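Local coordinates for sugar ABC transporter substrate-binding protein, BlMnBP1 (Bifidobacterium animalis subsp. lactis ATCC 27673, PDB 6I5R) that binds mannobiose and probably related manno-oligosaccharides, as the substrate-binding component of a bifidobacterial ABC transporter for beta-mannan sugars, at residues T47-L51 and D52-G56; K269-N273 and N274-A278; G283-A286 and V287-K291. All coordinates share one frame; numbering follows the deposited sequence.

Each contact is local, between adjoining pieces of chain, and the three follow in series without nesting or crossing. Interaction 1 folds up the loop between strand 38-44 and helix 59-69. Far later, interaction 2 ends helix 265-273 and turns the chain into strand 277-283; interaction 3 then takes the chain from the end of that strand into helix 286-291. Interactions 2 and 3 touch where N273 ND2 meets M290 O and where K269 packs against M290. Interaction 1 reaches interaction 3 through D48, packed on Q289. All three meet the chain B mannose, so one sugar unit lies against the early loop and is hydrogen-bonded by the two later helices.

Interaction 1. Residues T47-L51 and D52-G56; sequences TDMNL and DTYPG. With BMA (beta-D-mannopyranose), chain B.
A type I turn from L51 to Y54, closed by a weak bond of 3.3 Å from Y54 N to L51 O, folds the loop back on the short 3-10 segment 48-49 and sets the CA atoms of M49 and Y54 5.6 Å apart. The Y54 ring lies alongside M49, both side chains pointing the same way. Its chi1 of -176°, with CG opposite the backbone N, lays the Y54 ring against M49, whose CG sits over one face, 3.8 Å from the ring centroid, in a CH-pi contact. M49 SD follows obliquely at 5.1 Å from that centroid, a Met-aromatic contact, while the backbone N of G56 lies above the opposite face. D48 runs beside the same ring, its carboxylate turned 75° from the ring plane, and its OD2 stands 3.4 Å from Y54 CE1. That carboxylate makes a salt bridge with R46, and OD1 takes a weak bond from M49 N. The Y54 hydroxyl is hydrogen-bonded to E354 and more weakly to R46, the same arginine that pairs with D48. D48 and T47 belong to the sugar pocket: D48 CB is 3.4 Å from O1 of the chain B mannose and T47 OG1 3.6 Å from its C1. Replacing Y54 with an alanine removes the ring, which is likely to leave M49 CG without its face and E354 without its hydroxyl partner. The R46 salt bridge, with the ring alongside, probably keeps the D48 carboxylate in place beside the sugar, and R46 is likely to stabilise its negative charge.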
# COMPACT_ATOMS: atom_id res chain seq x y z
N THR A 47 -9.97 -2.33 10.80
CA THR A 47 -11.18 -2.26 11.62
C THR A 47 -12.13 -3.39 11.27
O THR A 47 -12.83 -3.93 12.14
CB THR A 47 -11.86 -0.91 11.40
OG1 THR A 47 -12.11 -0.73 9.99
CG2 THR A 47 -11.01 0.21 11.88
N ASP A 48 -12.20 -3.75 9.99
CA ASP A 48 -13.07 -4.84 9.57
C ASP A 48 -12.73 -6.15 10.27
O ASP A 48 -13.63 -6.88 10.71
CB ASP A 48 -13.00 -4.98 8.04
CG ASP A 48 -11.59 -5.28 7.52
OD1 ASP A 48 -10.60 -4.95 8.19
OD2 ASP A 48 -11.51 -5.80 6.36
N MET A 49 -11.45 -6.48 10.40
CA MET A 49 -11.04 -7.71 11.09
C MET A 49 -11.21 -7.65 12.60
O MET A 49 -11.02 -8.67 13.29
CB MET A 49 -9.58 -8.01 10.77
CG MET A 49 -9.32 -8.29 9.33
SD MET A 49 -7.60 -8.59 8.93
CE MET A 49 -7.25 -9.98 9.99
N ASN A 50 -11.52 -6.49 13.16
CA ASN A 50 -11.76 -6.39 14.59
C ASN A 50 -13.22 -6.62 14.93
O ASN A 50 -13.63 -6.32 16.05
CB ASN A 50 -11.32 -5.01 15.12
CG ASN A 50 -10.76 -5.08 16.54
OD1 ASN A 50 -10.43 -6.16 17.02
ND2 ASN A 50 -10.68 -3.95 17.21
N LEU A 51 -14.00 -7.15 14.00
CA LEU A 51 -15.41 -7.45 14.23
C LEU A 51 -15.64 -8.95 14.18
O LEU A 51 -14.99 -9.67 13.42
CB LEU A 51 -16.31 -6.79 13.18
CG LEU A 51 -16.18 -5.27 13.08
CD1 LEU A 51 -17.01 -4.59 11.99
CD2 LEU A 51 -16.53 -4.68 14.46
N ASP A 52 -16.61 -9.42 14.96
CA ASP A 52 -16.93 -10.84 14.91
C ASP A 52 -17.53 -11.25 13.58
O ASP A 52 -17.48 -12.43 13.24
CB ASP A 52 -17.94 -11.22 16.00
CG ASP A 52 -17.41 -11.04 17.40
OD1 ASP A 52 -16.18 -10.87 17.57
OD2 ASP A 52 -18.24 -11.07 18.33
N THR A 53 -18.10 -10.33 12.82
CA THR A 53 -18.75 -10.69 11.55
C THR A 53 -17.83 -10.55 10.35
O THR A 53 -18.30 -10.59 9.21
CB THR A 53 -19.99 -9.84 11.32
OG1 THR A 53 -19.62 -8.45 11.39
CG2 THR A 53 -21.08 -10.16 12.36
N TYR A 54 -16.54 -10.36 10.56
CA TYR A 54 -15.63 -10.36 9.43
C TYR A 54 -15.83 -11.61 8.58
O TYR A 54 -15.70 -12.73 9.09
CB TYR A 54 -14.21 -10.29 9.94
CG TYR A 54 -13.23 -10.19 8.82
CD1 TYR A 54 -13.31 -9.15 7.89
CD2 TYR A 54 -12.24 -11.13 8.67
CE1 TYR A 54 -12.39 -9.04 6.87
CE2 TYR A 54 -11.33 -11.03 7.64
CZ TYR A 54 -11.40 -9.98 6.75
OH TYR A 54 -10.47 -9.88 5.72
N PRO A 55 -16.13 -11.47 7.29
CA PRO A 55 -16.32 -12.67 6.44
C PRO A 55 -15.12 -13.63 6.40
O PRO A 55 -15.28 -14.79 5.96
CB PRO A 55 -16.62 -12.08 5.05
CG PRO A 55 -16.32 -10.62 5.15
CD PRO A 55 -16.53 -10.24 6.59
N GLY A 56 -13.94 -13.23 6.85
CA GLY A 56 -12.78 -14.11 6.82
C GLY A 56 -12.25 -14.47 8.20
O GLY A 56 -13.01 -14.52 9.17
C1 BMA B . -11.55 -1.47 6.55
C2 BMA B . -10.72 -2.37 5.61
C3 BMA B . -9.32 -1.78 5.46
C4 BMA B . -9.38 -0.29 5.21
C5 BMA B . -10.28 0.41 6.24
C6 BMA B . -10.33 1.90 6.03
O1 BMA B . -12.83 -2.02 6.48
O2 BMA B . -11.35 -2.31 4.29
O3 BMA B . -8.61 -2.40 4.44
O4 BMA B . -8.07 0.27 5.30
O5 BMA B . -11.58 -0.15 6.15
O6 BMA B . -10.84 2.45 7.25

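Interaction 2. Residues K269-N273 and N274-A278; sequences KGKMN and NGEIA. With BMA (beta-D-mannopyranose), chain B.
At the end of helix 265-273 the chain doubles back so that the CA of I277 comes within 4.7 Å of the CA of M272, as the chain leads into strand 277-283. K271 O is the main acceptor of the turn: E276 N binds it at 2.8 Å, and the N atoms of I277 and N274 add weak bonds. G275 N meets M272 O at 3.1 Å from above the carbonyl plane, while N274 N keeps the helical bond to G270 O. I277 points toward the helix, and its CD1 reaches K271 CB at 3.7 Å. On the same lysine, E276 crosses at about a right angle with OE1 3.8 Å from K271 CG; the charged ends stay apart, K271 NZ being 5.3 Å from E276 OE1. M272 is bent at chi2 (72°) and chi3 (73°), which curls its methyl back to 4.3 Å between CE and I277 CG2. Its sulfur lies near I277 O, a buried carbonyl with no partner in the model. The N273 and N274 amides stand almost perpendicular; N273 ties the helix end onward, taking a bond from H296 N and giving one to M290 O. From the last turn of the helix, K269 runs extended into the pocket, where NZ bonds O2 of the chain B mannose at 2.9 Å and its O1 weakly, while E266 makes a salt bridge to the same ammonium. With G275 at positive phi, the bonds from E276 N to K271 O and from G275 N to M272 O make this a Schellman motif, ending a helix that serves the sugar pocket.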
# COMPACT_ATOMS: atom_id res chain seq x y z
N LYS A 269 -17.57 -1.71 -1.54
CA LYS A 269 -17.23 -3.12 -1.68
C LYS A 269 -18.42 -3.90 -2.23
O LYS A 269 -18.30 -4.62 -3.23
CB LYS A 269 -16.81 -3.70 -0.31
CG LYS A 269 -15.47 -3.17 0.22
CD LYS A 269 -15.31 -3.61 1.65
CE LYS A 269 -14.19 -2.83 2.34
NZ LYS A 269 -14.08 -3.22 3.79
N GLY A 270 -19.58 -3.75 -1.61
CA GLY A 270 -20.74 -4.48 -2.08
C GLY A 270 -21.13 -4.07 -3.48
O GLY A 270 -21.57 -4.90 -4.29
N LYS A 271 -20.97 -2.79 -3.80
CA LYS A 271 -21.33 -2.30 -5.13
C LYS A 271 -20.46 -2.92 -6.21
O LYS A 271 -20.96 -3.27 -7.28
CB LYS A 271 -21.24 -0.78 -5.18
CG LYS A 271 -22.30 -0.05 -4.37
CD LYS A 271 -22.22 1.43 -4.66
CE LYS A 271 -23.12 2.24 -3.81
NZ LYS A 271 -22.74 3.66 -3.95
N MET A 272 -19.14 -3.04 -5.97
CA MET A 272 -18.26 -3.74 -6.90
C MET A 272 -18.71 -5.18 -7.10
O MET A 272 -18.82 -5.67 -8.23
CB MET A 272 -16.82 -3.69 -6.38
CG MET A 272 -15.86 -4.74 -6.95
SD MET A 272 -15.45 -4.38 -8.65
CE MET A 272 -14.37 -2.99 -8.36
N ASN A 273 -18.97 -5.88 -5.99
CA ASN A 273 -19.36 -7.28 -6.05
C ASN A 273 -20.63 -7.45 -6.87
O ASN A 273 -20.79 -8.45 -7.59
CB ASN A 273 -19.57 -7.81 -4.63
CG ASN A 273 -19.72 -9.32 -4.57
OD1 ASN A 273 -20.82 -9.86 -4.76
ND2 ASN A 273 -18.61 -10.01 -4.32
N ASN A 274 -21.53 -6.49 -6.79
CA ASN A 274 -22.83 -6.62 -7.43
C ASN A 274 -22.88 -5.95 -8.79
O ASN A 274 -23.96 -5.90 -9.40
CB ASN A 274 -23.91 -6.07 -6.52
CG ASN A 274 -24.12 -6.95 -5.26
OD1 ASN A 274 -24.18 -8.19 -5.33
ND2 ASN A 274 -24.18 -6.30 -4.11
N GLY A 275 -21.75 -5.43 -9.26
CA GLY A 275 -21.67 -4.87 -10.60
C GLY A 275 -22.20 -3.46 -10.76
O GLY A 275 -22.57 -3.10 -11.87
N GLU A 276 -22.27 -2.67 -9.68
CA GLU A 276 -22.66 -1.27 -9.70
C GLU A 276 -21.46 -0.35 -9.83
O GLU A 276 -21.63 0.85 -10.10
CB GLU A 276 -23.42 -0.89 -8.43
CG GLU A 276 -24.65 -1.72 -8.21
CD GLU A 276 -25.39 -1.36 -6.95
OE1 GLU A 276 -25.41 -0.17 -6.55
OE2 GLU A 276 -25.94 -2.29 -6.34
N ILE A 277 -20.27 -0.89 -9.63
CA ILE A 277 -19.02 -0.20 -9.89
C ILE A 277 -18.18 -1.11 -10.80
O ILE A 277 -18.07 -2.31 -10.56
CB ILE A 277 -18.23 0.08 -8.60
CG1 ILE A 277 -18.91 1.12 -7.70
CG2 ILE A 277 -16.83 0.52 -8.98
CD1 ILE A 277 -18.33 1.14 -6.28
N ALA A 278 -17.57 -0.52 -11.83
CA ALA A 278 -16.79 -1.36 -12.74
C ALA A 278 -15.32 -1.46 -12.35
O ALA A 278 -14.72 -2.54 -12.47
CB ALA A 278 -16.88 -0.83 -14.17
C1 BMA B . -11.55 -1.47 6.55
C2 BMA B . -10.72 -2.37 5.61
C3 BMA B . -9.32 -1.78 5.46
C4 BMA B . -9.38 -0.29 5.21
C5 BMA B . -10.28 0.41 6.24
C6 BMA B . -10.33 1.90 6.03
O1 BMA B . -12.83 -2.02 6.48
O2 BMA B . -11.35 -2.31 4.29
O3 BMA B . -8.61 -2.40 4.44
O4 BMA B . -8.07 0.27 5.30
O5 BMA B . -11.58 -0.15 6.15
O6 BMA B . -10.84 2.45 7.25

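Interaction 3. Residues G283-A286 and V287-K291; sequences GAWA and VPQMK. With BMA (beta-D-mannopyranose), chain C; BMA (beta-D-mannopyranose), chain B.
At the type I turn G283-A286, which leads into helix 286-291, W285 and Q289 meet and line the sugar pocket of this solute-binding protein, an indole face beside a polar amide, as is common in carbohydrate sites. The two side chains are set at an angle, ring and amide planes 52° apart, and Q289 NE2 comes to the indole edge near its plane, 3.5 Å from CE3. Because W285 CG is placed between the backbone N and the carbonyl carbon (chi1 57°), the ring turns one face to the ligand: C6 of the chain C mannose lies over its centre, with W285 CD2 3.4 Å from C6. A286 CB lies against the opposite face, toward the rim. Q289, extended beyond CG, carries its amide to the neighbouring chain B mannose and pairs with two adjacent hydroxyls: O2 donates to OE1 at 2.6 Å, and NE2 gives a nearly straight bond (164°) to O3 at 3.2 Å. OE1 also receives a weak bond from K269 NZ, so the oxygen has one firm and one weak donor. The backbone is held by the turn itself, by V287 N to A284 O at 3.1 Å, and by M290 N to A286 O. A water completes the amide's setting: it donates to W285 O at 2.7 Å and accepts from Q289 NE2 at 2.9 Å.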
# COMPACT_ATOMS: atom_id res chain seq x y z
N GLY A 283 -4.86 -1.63 -4.44
CA GLY A 283 -3.91 -2.71 -4.43
C GLY A 283 -4.59 -4.06 -4.27
O GLY A 283 -5.78 -4.16 -3.99
N ALA A 284 -3.78 -5.11 -4.45
CA ALA A 284 -4.28 -6.49 -4.48
C ALA A 284 -4.95 -6.90 -3.18
O ALA A 284 -5.77 -7.83 -3.19
CB ALA A 284 -3.12 -7.44 -4.80
N TRP A 285 -4.61 -6.24 -2.07
CA TRP A 285 -5.25 -6.54 -0.80
C TRP A 285 -6.77 -6.35 -0.86
O TRP A 285 -7.49 -6.93 -0.05
CB TRP A 285 -4.66 -5.64 0.30
CG TRP A 285 -4.80 -4.22 -0.05
CD1 TRP A 285 -3.86 -3.44 -0.66
CD2 TRP A 285 -5.94 -3.39 0.15
NE1 TRP A 285 -4.36 -2.18 -0.85
CE2 TRP A 285 -5.64 -2.13 -0.37
CE3 TRP A 285 -7.20 -3.61 0.71
CZ2 TRP A 285 -6.53 -1.08 -0.35
CZ3 TRP A 285 -8.10 -2.56 0.73
CH2 TRP A 285 -7.76 -1.31 0.22
N ALA A 286 -7.26 -5.59 -1.84
CA ALA A 286 -8.68 -5.28 -1.92
C ALA A 286 -9.49 -6.41 -2.55
O ALA A 286 -10.69 -6.50 -2.31
CB ALA A 286 -8.88 -3.97 -2.69
N VAL A 287 -8.83 -7.29 -3.30
CA VAL A 287 -9.56 -8.34 -4.01
C VAL A 287 -10.38 -9.20 -3.07
O VAL A 287 -11.60 -9.32 -3.29
CB VAL A 287 -8.56 -9.17 -4.87
CG1 VAL A 287 -9.28 -10.31 -5.55
CG2 VAL A 287 -7.90 -8.28 -5.90
N PRO A 288 -9.83 -9.79 -2.01
CA PRO A 288 -10.68 -10.61 -1.12
C PRO A 288 -11.79 -9.80 -0.45
O PRO A 288 -12.87 -10.33 -0.19
CB PRO A 288 -9.69 -11.18 -0.10
CG PRO A 288 -8.55 -10.19 -0.07
CD PRO A 288 -8.42 -9.77 -1.54
N GLN A 289 -11.54 -8.53 -0.15
CA GLN A 289 -12.58 -7.73 0.50
C GLN A 289 -13.74 -7.46 -0.44
O GLN A 289 -14.90 -7.37 -0.00
CB GLN A 289 -11.97 -6.41 0.97
CG GLN A 289 -10.94 -6.55 2.05
CD GLN A 289 -10.47 -5.22 2.62
OE1 GLN A 289 -11.20 -4.24 2.63
NE2 GLN A 289 -9.24 -5.19 3.08
N MET A 290 -13.45 -7.22 -1.72
CA MET A 290 -14.52 -7.11 -2.71
C MET A 290 -15.23 -8.45 -2.90
O MET A 290 -16.45 -8.49 -3.05
CB MET A 290 -13.95 -6.65 -4.05
CG MET A 290 -13.17 -5.33 -4.03
SD MET A 290 -14.20 -3.97 -3.52
CE MET A 290 -12.96 -2.73 -3.06
N LYS A 291 -14.49 -9.55 -2.89
CA LYS A 291 -15.11 -10.84 -3.20
C LYS A 291 -16.03 -11.26 -2.07
O LYS A 291 -17.06 -11.90 -2.31
CB LYS A 291 -14.05 -11.90 -3.42
CG LYS A 291 -13.30 -11.83 -4.73
CD LYS A 291 -12.30 -12.95 -4.82
CE LYS A 291 -11.66 -12.94 -6.19
NZ LYS A 291 -12.65 -12.89 -7.29
C1 BMA C . -7.20 0.15 4.22
C2 BMA C . -6.30 1.42 4.33
C3 BMA C . -5.21 1.32 3.31
C4 BMA C . -4.53 -0.04 3.34
C5 BMA C . -5.56 -1.17 3.19
C6 BMA C . -4.92 -2.54 3.30
O2 BMA C . -5.61 1.45 5.58
O3 BMA C . -4.21 2.33 3.47
O4 BMA C . -3.64 -0.10 2.26
O5 BMA C . -6.51 -1.04 4.27
O6 BMA C . -4.36 -2.73 4.61
C1 BMA B . -11.55 -1.47 6.55
C2 BMA B . -10.72 -2.37 5.61
C3 BMA B . -9.32 -1.78 5.46
C4 BMA B . -9.38 -0.29 5.21
C5 BMA B . -10.28 0.41 6.24
C6 BMA B . -10.33 1.90 6.03
O1 BMA B . -12.83 -2.02 6.48
O2 BMA B . -11.35 -2.31 4.29
O3 BMA B . -8.61 -2.40 4.44
O4 BMA B . -8.07 0.27 5.30
O5 BMA B . -11.58 -0.15 6.15
O6 BMA B . -10.84 2.45 7.25
O HOH W 1 -7.43 -7.41 2.62